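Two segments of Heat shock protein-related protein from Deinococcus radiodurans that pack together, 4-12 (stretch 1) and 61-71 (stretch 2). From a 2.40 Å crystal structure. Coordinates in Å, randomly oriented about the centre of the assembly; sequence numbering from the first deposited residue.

Stretch 1, residues 4-12: PWTPAADWR
Stretch 2 61-71: GRFVRELAFPE

Aromatic rings and prolines supply most of the apolar packing between residues 4-12 and 61-71 of this heat shock protein-related protein, a worked example of how two strands whose axes come no closer than 10.0 Å can still be held by side chains. Phe 63 (phi/psi -125/149, chi1 p, chi2 82°) points toward stretch 1 and presents its edge to the face of Trp 5 (chi1 t, chi2 13°); the six-membered rings lie 5.2 Å apart between centroids, with planes at 73°. One face of Phe 63 receives Pro 7, whose CG sits 3.8 Å from the centroid of the Phe 63 ring in a CH-pi contact. The motif recurs at Trp 11 (-112/120, chi1 m, chi2 102°): Pro 70 CG lies 3.6 Å from the centroid of the five-membered ring of Trp 11. Phe 69 (chi1 m) starts away, yet its end returns, bringing CD2 to 3.5 Å from Trp 11 CH2. Between these clusters, Ala 9 CB meets Leu 67 CD2 (chi1 m, chi2 t) at 4.3 Å.

Strand 9-12 and strand 62-68 run in roughly the same direction, their axes crossing at -24°. In register, Trp 5 CA lies 5.4 Å from Phe 63 CA, Ala 9 CA 8.8 Å from Leu 67 CA, and Trp 11 CA 7.5 Å from Pro 70 CA.

Farther out, Arg 65 (-123/138; chi1 m, chi2 t, chi3 p, chi4 -168°) reaches across so that NH1 donates a hydrogen bond to Pro 7 O at 2.8 Å, an acceptor near the guanidinium plane. Thr 6 CG2 covers one guanidinium face, 3.7 Å from Arg 65 NE. Where the backbones come close, at Trp 5, water bridges them: water 1 accepts from Trp 5 N (2.9 Å) and donates to Arg 62 O (2.6 Å), while water 2 donates to Trp 5 O (2.8 Å) and accepts from Val 64 N (2.9 Å). Each water thus joins an amide of one stretch to a carbonyl of the other, linking both backbone polar atoms of Trp 5 to stretch 2.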

ATOM      1  N   PRO A   4     -10.828   7.164  -6.453  1.00 24.24           N
ATOM      2  CA  PRO A   4     -11.362   5.787  -6.462  1.00 21.84           C
ATOM      3  C   PRO A   4     -10.195   4.784  -6.414  1.00 19.26           C
ATOM      4  O   PRO A   4      -9.169   4.982  -7.070  1.00 18.81           O
ATOM      5  CB  PRO A   4     -12.101   5.683  -7.809  1.00 22.93           C
ATOM      6  CG  PRO A   4     -12.216   7.138  -8.327  1.00 25.57           C
ATOM      7  CD  PRO A   4     -11.047   7.865  -7.735  1.00 26.01           C
ATOM      8  N   TRP A   5     -10.381   3.717  -5.650  1.00 17.65           N
ATOM      9  CA  TRP A   5      -9.294   2.800  -5.341  1.00 15.91           C
ATOM     10  C   TRP A   5      -9.324   1.551  -6.224  1.00 15.58           C
ATOM     11  O   TRP A   5     -10.327   0.803  -6.245  1.00 15.80           O
ATOM     12  CB  TRP A   5      -9.390   2.381  -3.858  1.00 15.70           C
ATOM     13  CG  TRP A   5      -8.159   1.759  -3.344  1.00 15.29           C
ATOM     14  CD1 TRP A   5      -6.917   1.755  -3.943  1.00 15.11           C
ATOM     15  CD2 TRP A   5      -8.005   1.082  -2.084  1.00 15.50           C
ATOM     16  NE1 TRP A   5      -6.009   1.120  -3.127  1.00 15.22           N
ATOM     17  CE2 TRP A   5      -6.654   0.697  -1.982  1.00 15.51           C
ATOM     18  CE3 TRP A   5      -8.884   0.769  -1.029  1.00 16.08           C
ATOM     19  CZ2 TRP A   5      -6.161   0.008  -0.875  1.00 16.17           C
ATOM     20  CZ3 TRP A   5      -8.398   0.082   0.055  1.00 16.97           C
ATOM     21  CH2 TRP A   5      -7.039  -0.298   0.125  1.00 17.10           C
ATOM     22  N   THR A   6      -8.213   1.352  -6.944  1.00 15.48           N
ATOM     23  CA  THR A   6      -7.912   0.115  -7.665  1.00 15.67           C
ATOM     24  C   THR A   6      -6.533  -0.388  -7.206  1.00 15.56           C
ATOM     25  O   THR A   6      -5.504   0.047  -7.712  1.00 15.78           O
ATOM     26  CB  THR A   6      -8.000   0.317  -9.204  1.00 16.68           C
ATOM     27  OG1 THR A   6      -9.339   0.747  -9.541  1.00 17.89           O
ATOM     28  CG2 THR A   6      -7.704  -0.999  -9.999  1.00 17.26           C
ATOM     29  N   PRO A   7      -6.517  -1.306  -6.220  1.00 16.72           N
ATOM     30  CA  PRO A   7      -5.233  -1.765  -5.654  1.00 16.66           C
ATOM     31  C   PRO A   7      -4.458  -2.601  -6.652  1.00 16.56           C
ATOM     32  O   PRO A   7      -5.029  -3.517  -7.271  1.00 16.50           O
ATOM     33  CB  PRO A   7      -5.645  -2.595  -4.420  1.00 16.63           C
ATOM     34  CG  PRO A   7      -7.108  -2.864  -4.547  1.00 16.63           C
ATOM     35  CD  PRO A   7      -7.697  -1.859  -5.510  1.00 16.72           C
ATOM     36  N   ALA A   8      -3.171  -2.263  -6.813  1.00 16.62           N
ATOM     37  CA  ALA A   8      -2.282  -2.920  -7.758  1.00 16.61           C
ATOM     38  C   ALA A   8      -2.062  -4.441  -7.425  1.00 16.56           C
ATOM     39  O   ALA A   8      -1.927  -4.820  -6.244  1.00 16.59           O
ATOM     40  CB  ALA A   8      -0.970  -2.148  -7.856  1.00 16.74           C
ATOM     41  N   ALA A   9      -2.035  -5.282  -8.455  1.00 16.60           N
ATOM     42  CA  ALA A   9      -2.033  -6.774  -8.305  1.00 16.63           C
ATOM     43  C   ALA A   9      -0.881  -7.454  -9.087  1.00 16.81           C
ATOM     44  O   ALA A   9      -0.609  -7.125 -10.232  1.00 16.98           O
ATOM     45  CB  ALA A   9      -3.352  -7.360  -8.760  1.00 16.62           C
ATOM     46  N   ASP A  10      -0.222  -8.403  -8.446  1.00 16.91           N
ATOM     47  CA  ASP A  10       0.778  -9.248  -9.077  1.00 17.16           C
ATOM     48  C   ASP A  10       0.319 -10.704  -9.013  1.00 17.31           C
ATOM     49  O   ASP A  10      -0.308 -11.126  -8.050  1.00 17.23           O
ATOM     50  CB  ASP A  10       2.115  -9.168  -8.300  1.00 17.27           C
ATOM     51  CG  ASP A  10       2.926  -7.913  -8.629  1.00 17.27           C
ATOM     52  OD1 ASP A  10       2.548  -7.183  -9.575  1.00 17.35           O
ATOM     53  OD2 ASP A  10       3.932  -7.681  -7.935  1.00 17.35           O
ATOM     54  N   TRP A  11       0.692 -11.468 -10.017  1.00 17.60           N
ATOM     55  CA  TRP A  11       0.625 -12.921  -9.976  1.00 17.89           C
ATOM     56  C   TRP A  11       2.037 -13.499  -9.970  1.00 18.46           C
ATOM     57  O   TRP A  11       2.836 -13.247 -10.857  1.00 18.87           O
ATOM     58  CB  TRP A  11      -0.142 -13.449 -11.180  1.00 18.11           C
ATOM     59  CG  TRP A  11      -1.646 -13.187 -11.061  1.00 18.01           C
ATOM     60  CD1 TRP A  11      -2.363 -12.204 -11.694  1.00 17.98           C
ATOM     61  CD2 TRP A  11      -2.590 -13.940 -10.278  1.00 17.81           C
ATOM     62  NE1 TRP A  11      -3.709 -12.296 -11.329  1.00 19.65           N
ATOM     63  CE2 TRP A  11      -3.865 -13.344 -10.456  1.00 18.30           C
ATOM     64  CE3 TRP A  11      -2.484 -15.059  -9.459  1.00 18.01           C
ATOM     65  CZ2 TRP A  11      -5.028 -13.850  -9.855  1.00 17.84           C
ATOM     66  CZ3 TRP A  11      -3.639 -15.553  -8.828  1.00 18.14           C
ATOM     67  CH2 TRP A  11      -4.888 -14.946  -9.029  1.00 18.00           C
ATOM     68  N   ARG A  12       2.354 -14.241  -8.924  1.00 18.76           N
ATOM     69  CA  ARG A  12       3.679 -14.854  -8.804  1.00 19.29           C
ATOM     70  C   ARG A  12       3.555 -16.368  -9.003  1.00 19.91           C
ATOM     71  O   ARG A  12       2.638 -17.011  -8.475  1.00 20.55           O
ATOM     72  CB  ARG A  12       4.300 -14.529  -7.437  1.00 18.98           C
ATOM     73  CG  ARG A  12       5.640 -15.248  -7.144  1.00 19.74           C
ATOM     74  CD  ARG A  12       6.160 -14.884  -5.756  1.00 20.46           C
ATOM     75  NE  ARG A  12       5.205 -15.158  -4.659  1.00 21.48           N
ATOM     76  CZ  ARG A  12       5.246 -14.571  -3.455  1.00 21.78           C
ATOM     77  NH1 ARG A  12       6.187 -13.640  -3.185  1.00 21.95           N
ATOM     78  NH2 ARG A  12       4.337 -14.892  -2.519  1.00 21.04           N
ATOM     79  N   GLY A  61     -11.916   4.543   0.089  1.00 18.42           N
ATOM     80  CA  GLY A  61     -13.232   3.954  -0.065  1.00 19.28           C
ATOM     81  C   GLY A  61     -13.150   2.491  -0.472  1.00 19.04           C
ATOM     82  O   GLY A  61     -12.122   1.837  -0.260  1.00 18.40           O
ATOM     83  N   ARG A  62     -14.244   1.997  -1.051  1.00 19.21           N
ATOM     84  CA  ARG A  62     -14.372   0.597  -1.456  1.00 19.17           C
ATOM     85  C   ARG A  62     -13.643   0.308  -2.763  1.00 17.50           C
ATOM     86  O   ARG A  62     -13.538   1.171  -3.632  1.00 17.28           O
ATOM     87  CB  ARG A  62     -15.840   0.207  -1.528  1.00 21.10           C
ATOM     88  CG  ARG A  62     -16.194  -0.939  -2.477  1.00 21.22           C
ATOM     89  CD  ARG A  62     -16.239  -2.284  -1.787  1.00 24.09           C
ATOM     90  NE  ARG A  62     -17.025  -3.180  -2.597  1.00 25.83           N
ATOM     91  CZ  ARG A  62     -17.619  -4.271  -2.144  1.00 27.42           C
ATOM     92  NH1 ARG A  62     -17.473  -4.610  -0.850  1.00 33.97           N
ATOM     93  NH2 ARG A  62     -18.316  -5.024  -2.989  1.00 26.61           N
ATOM     94  N   PHE A  63     -13.075  -0.889  -2.857  1.00 16.96           N
ATOM     95  CA  PHE A  63     -12.462  -1.358  -4.079  1.00 15.73           C
ATOM     96  C   PHE A  63     -13.072  -2.717  -4.487  1.00 15.92           C
ATOM     97  O   PHE A  63     -13.500  -3.492  -3.640  1.00 16.86           O
ATOM     98  CB  PHE A  63     -10.936  -1.488  -3.892  1.00 15.31           C
ATOM     99  CG  PHE A  63     -10.502  -2.756  -3.142  1.00 15.71           C
ATOM    100  CD1 PHE A  63     -10.368  -3.997  -3.801  1.00 15.67           C
ATOM    101  CD2 PHE A  63     -10.181  -2.691  -1.796  1.00 16.41           C
ATOM    102  CE1 PHE A  63      -9.956  -5.111  -3.120  1.00 16.69           C
ATOM    103  CE2 PHE A  63      -9.752  -3.823  -1.107  1.00 17.51           C
ATOM    104  CZ  PHE A  63      -9.651  -5.030  -1.761  1.00 17.98           C
ATOM    105  N   VAL A  64     -13.119  -2.968  -5.787  1.00 15.33           N
ATOM    106  CA  VAL A  64     -13.575  -4.228  -6.300  1.00 15.62           C
ATOM    107  C   VAL A  64     -12.704  -4.607  -7.501  1.00 15.14           C
ATOM    108  O   VAL A  64     -12.612  -3.834  -8.475  1.00 15.16           O
ATOM    109  CB  VAL A  64     -15.102  -4.199  -6.744  1.00 16.61           C
ATOM    110  CG1 VAL A  64     -15.530  -5.591  -7.274  1.00 16.30           C
ATOM    111  CG2 VAL A  64     -15.994  -3.707  -5.609  1.00 16.91           C
ATOM    112  N   ARG A  65     -12.058  -5.773  -7.430  1.00 18.81           N
ATOM    113  CA  ARG A  65     -11.307  -6.313  -8.585  1.00 18.20           C
ATOM    114  C   ARG A  65     -11.778  -7.702  -8.998  1.00 17.91           C
ATOM    115  O   ARG A  65     -12.061  -8.549  -8.138  1.00 18.40           O
ATOM    116  CB  ARG A  65      -9.799  -6.290  -8.348  1.00 17.44           C
ATOM    117  CG  ARG A  65      -9.317  -4.890  -8.092  1.00 19.04           C
ATOM    118  CD  ARG A  65      -7.967  -4.692  -8.496  1.00 18.39           C
ATOM    119  NE  ARG A  65      -7.820  -4.711  -9.945  1.00 17.30           N
ATOM    120  CZ  ARG A  65      -6.628  -4.774 -10.525  1.00 17.03           C
ATOM    121  NH1 ARG A  65      -5.507  -4.788  -9.762  1.00 16.35           N
ATOM    122  NH2 ARG A  65      -6.541  -4.836 -11.835  1.00 18.22           N
ATOM    123  N   GLU A  66     -11.890  -7.901 -10.306  1.00 17.92           N
ATOM    124  CA  GLU A  66     -12.217  -9.192 -10.905  1.00 17.89           C
ATOM    125  C   GLU A  66     -10.978  -9.614 -11.726  1.00 17.70           C
ATOM    126  O   GLU A  66     -10.624  -8.967 -12.739  1.00 18.42           O
ATOM    127  CB  GLU A  66     -13.454  -9.071 -11.779  1.00 19.03           C
ATOM    128  CG  GLU A  66     -14.341 -10.270 -11.815  1.00 20.29           C
ATOM    129  CD  GLU A  66     -15.739  -9.961 -12.377  1.00 24.70           C
ATOM    130  OE1 GLU A  66     -16.757 -10.280 -11.671  1.00 27.54           O
ATOM    131  OE2 GLU A  66     -15.836  -9.420 -13.523  1.00 24.53           O
ATOM    132  N   LEU A  67     -10.292 -10.670 -11.256  1.00 17.03           N
ATOM    133  CA  LEU A  67      -8.944 -10.991 -11.739  1.00 16.45           C
ATOM    134  C   LEU A  67      -8.909 -12.430 -12.225  1.00 17.05           C
ATOM    135  O   LEU A  67      -9.268 -13.348 -11.474  1.00 17.32           O
ATOM    136  CB  LEU A  67      -7.872 -10.786 -10.639  1.00 15.71           C
ATOM    137  CG  LEU A  67      -7.801  -9.480  -9.847  1.00 16.13           C
ATOM    138  CD1 LEU A  67      -7.052  -9.732  -8.564  1.00 16.45           C
ATOM    139  CD2 LEU A  67      -7.165  -8.303 -10.616  1.00 16.89           C
ATOM    140  N   ALA A  68      -8.500 -12.616 -13.483  1.00 17.53           N
ATOM    141  CA  ALA A  68      -8.512 -13.953 -14.114  1.00 18.22           C
ATOM    142  C   ALA A  68      -7.255 -14.665 -13.716  1.00 18.26           C
ATOM    143  O   ALA A  68      -6.173 -14.037 -13.717  1.00 19.50           O
ATOM    144  CB  ALA A  68      -8.557 -13.818 -15.640  1.00 19.29           C
ATOM    145  N   PHE A  69      -7.365 -15.946 -13.359  1.00 18.58           N
ATOM    146  CA  PHE A  69      -6.162 -16.761 -13.063  1.00 18.63           C
ATOM    147  C   PHE A  69      -5.287 -16.910 -14.316  1.00 19.18           C
ATOM    148  O   PHE A  69      -5.777 -17.306 -15.358  1.00 20.05           O
ATOM    149  CB  PHE A  69      -6.528 -18.152 -12.559  1.00 18.50           C
ATOM    150  CG  PHE A  69      -7.264 -18.160 -11.254  1.00 18.43           C
ATOM    151  CD1 PHE A  69      -8.620 -18.538 -11.191  1.00 18.47           C
ATOM    152  CD2 PHE A  69      -6.607 -17.821 -10.081  1.00 18.81           C
ATOM    153  CE1 PHE A  69      -9.303 -18.540  -9.977  1.00 19.29           C
ATOM    154  CE2 PHE A  69      -7.279 -17.829  -8.842  1.00 19.87           C
ATOM    155  CZ  PHE A  69      -8.630 -18.195  -8.792  1.00 19.25           C
ATOM    156  N   PRO A  70      -3.992 -16.593 -14.206  1.00 19.54           N
ATOM    157  CA  PRO A  70      -3.053 -16.737 -15.349  1.00 20.97           C
ATOM    158  C   PRO A  70      -2.824 -18.199 -15.664  1.00 22.41           C
ATOM    159  O   PRO A  70      -2.383 -18.530 -16.766  1.00 23.77           O
ATOM    160  CB  PRO A  70      -1.721 -16.125 -14.816  1.00 20.53           C
ATOM    161  CG  PRO A  70      -2.123 -15.323 -13.593  1.00 19.23           C
ATOM    162  CD  PRO A  70      -3.335 -16.018 -13.013  1.00 18.71           C
ATOM    163  N   GLU A  71      -3.109 -19.051 -14.671  1.00 23.02           N
ATOM    164  CA  GLU A  71      -2.901 -20.499 -14.741  1.00 24.54           C
ATOM    165  C   GLU A  71      -4.095 -21.155 -14.052  1.00 24.70           C
ATOM    166  O   GLU A  71      -4.522 -20.675 -13.008  1.00 23.91           O
ATOM    167  CB  GLU A  71      -1.637 -20.833 -13.958  1.00 25.19           C
ATOM    168  CG  GLU A  71      -0.716 -21.793 -14.621  1.00 29.02           C
ATOM    169  CD  GLU A  71       0.109 -21.115 -15.703  1.00 33.09           C
ATOM    170  OE1 GLU A  71      -0.412 -21.014 -16.861  1.00 34.89           O
ATOM    171  OE2 GLU A  71       1.283 -20.716 -15.394  1.00 34.21           O
TER
HETATM  172  O   HOH W   1     -12.774   3.583  -3.974  1.00 18.17           O
HETATM  173  O   HOH W   2     -11.095  -1.621  -7.337  1.00 18.46           O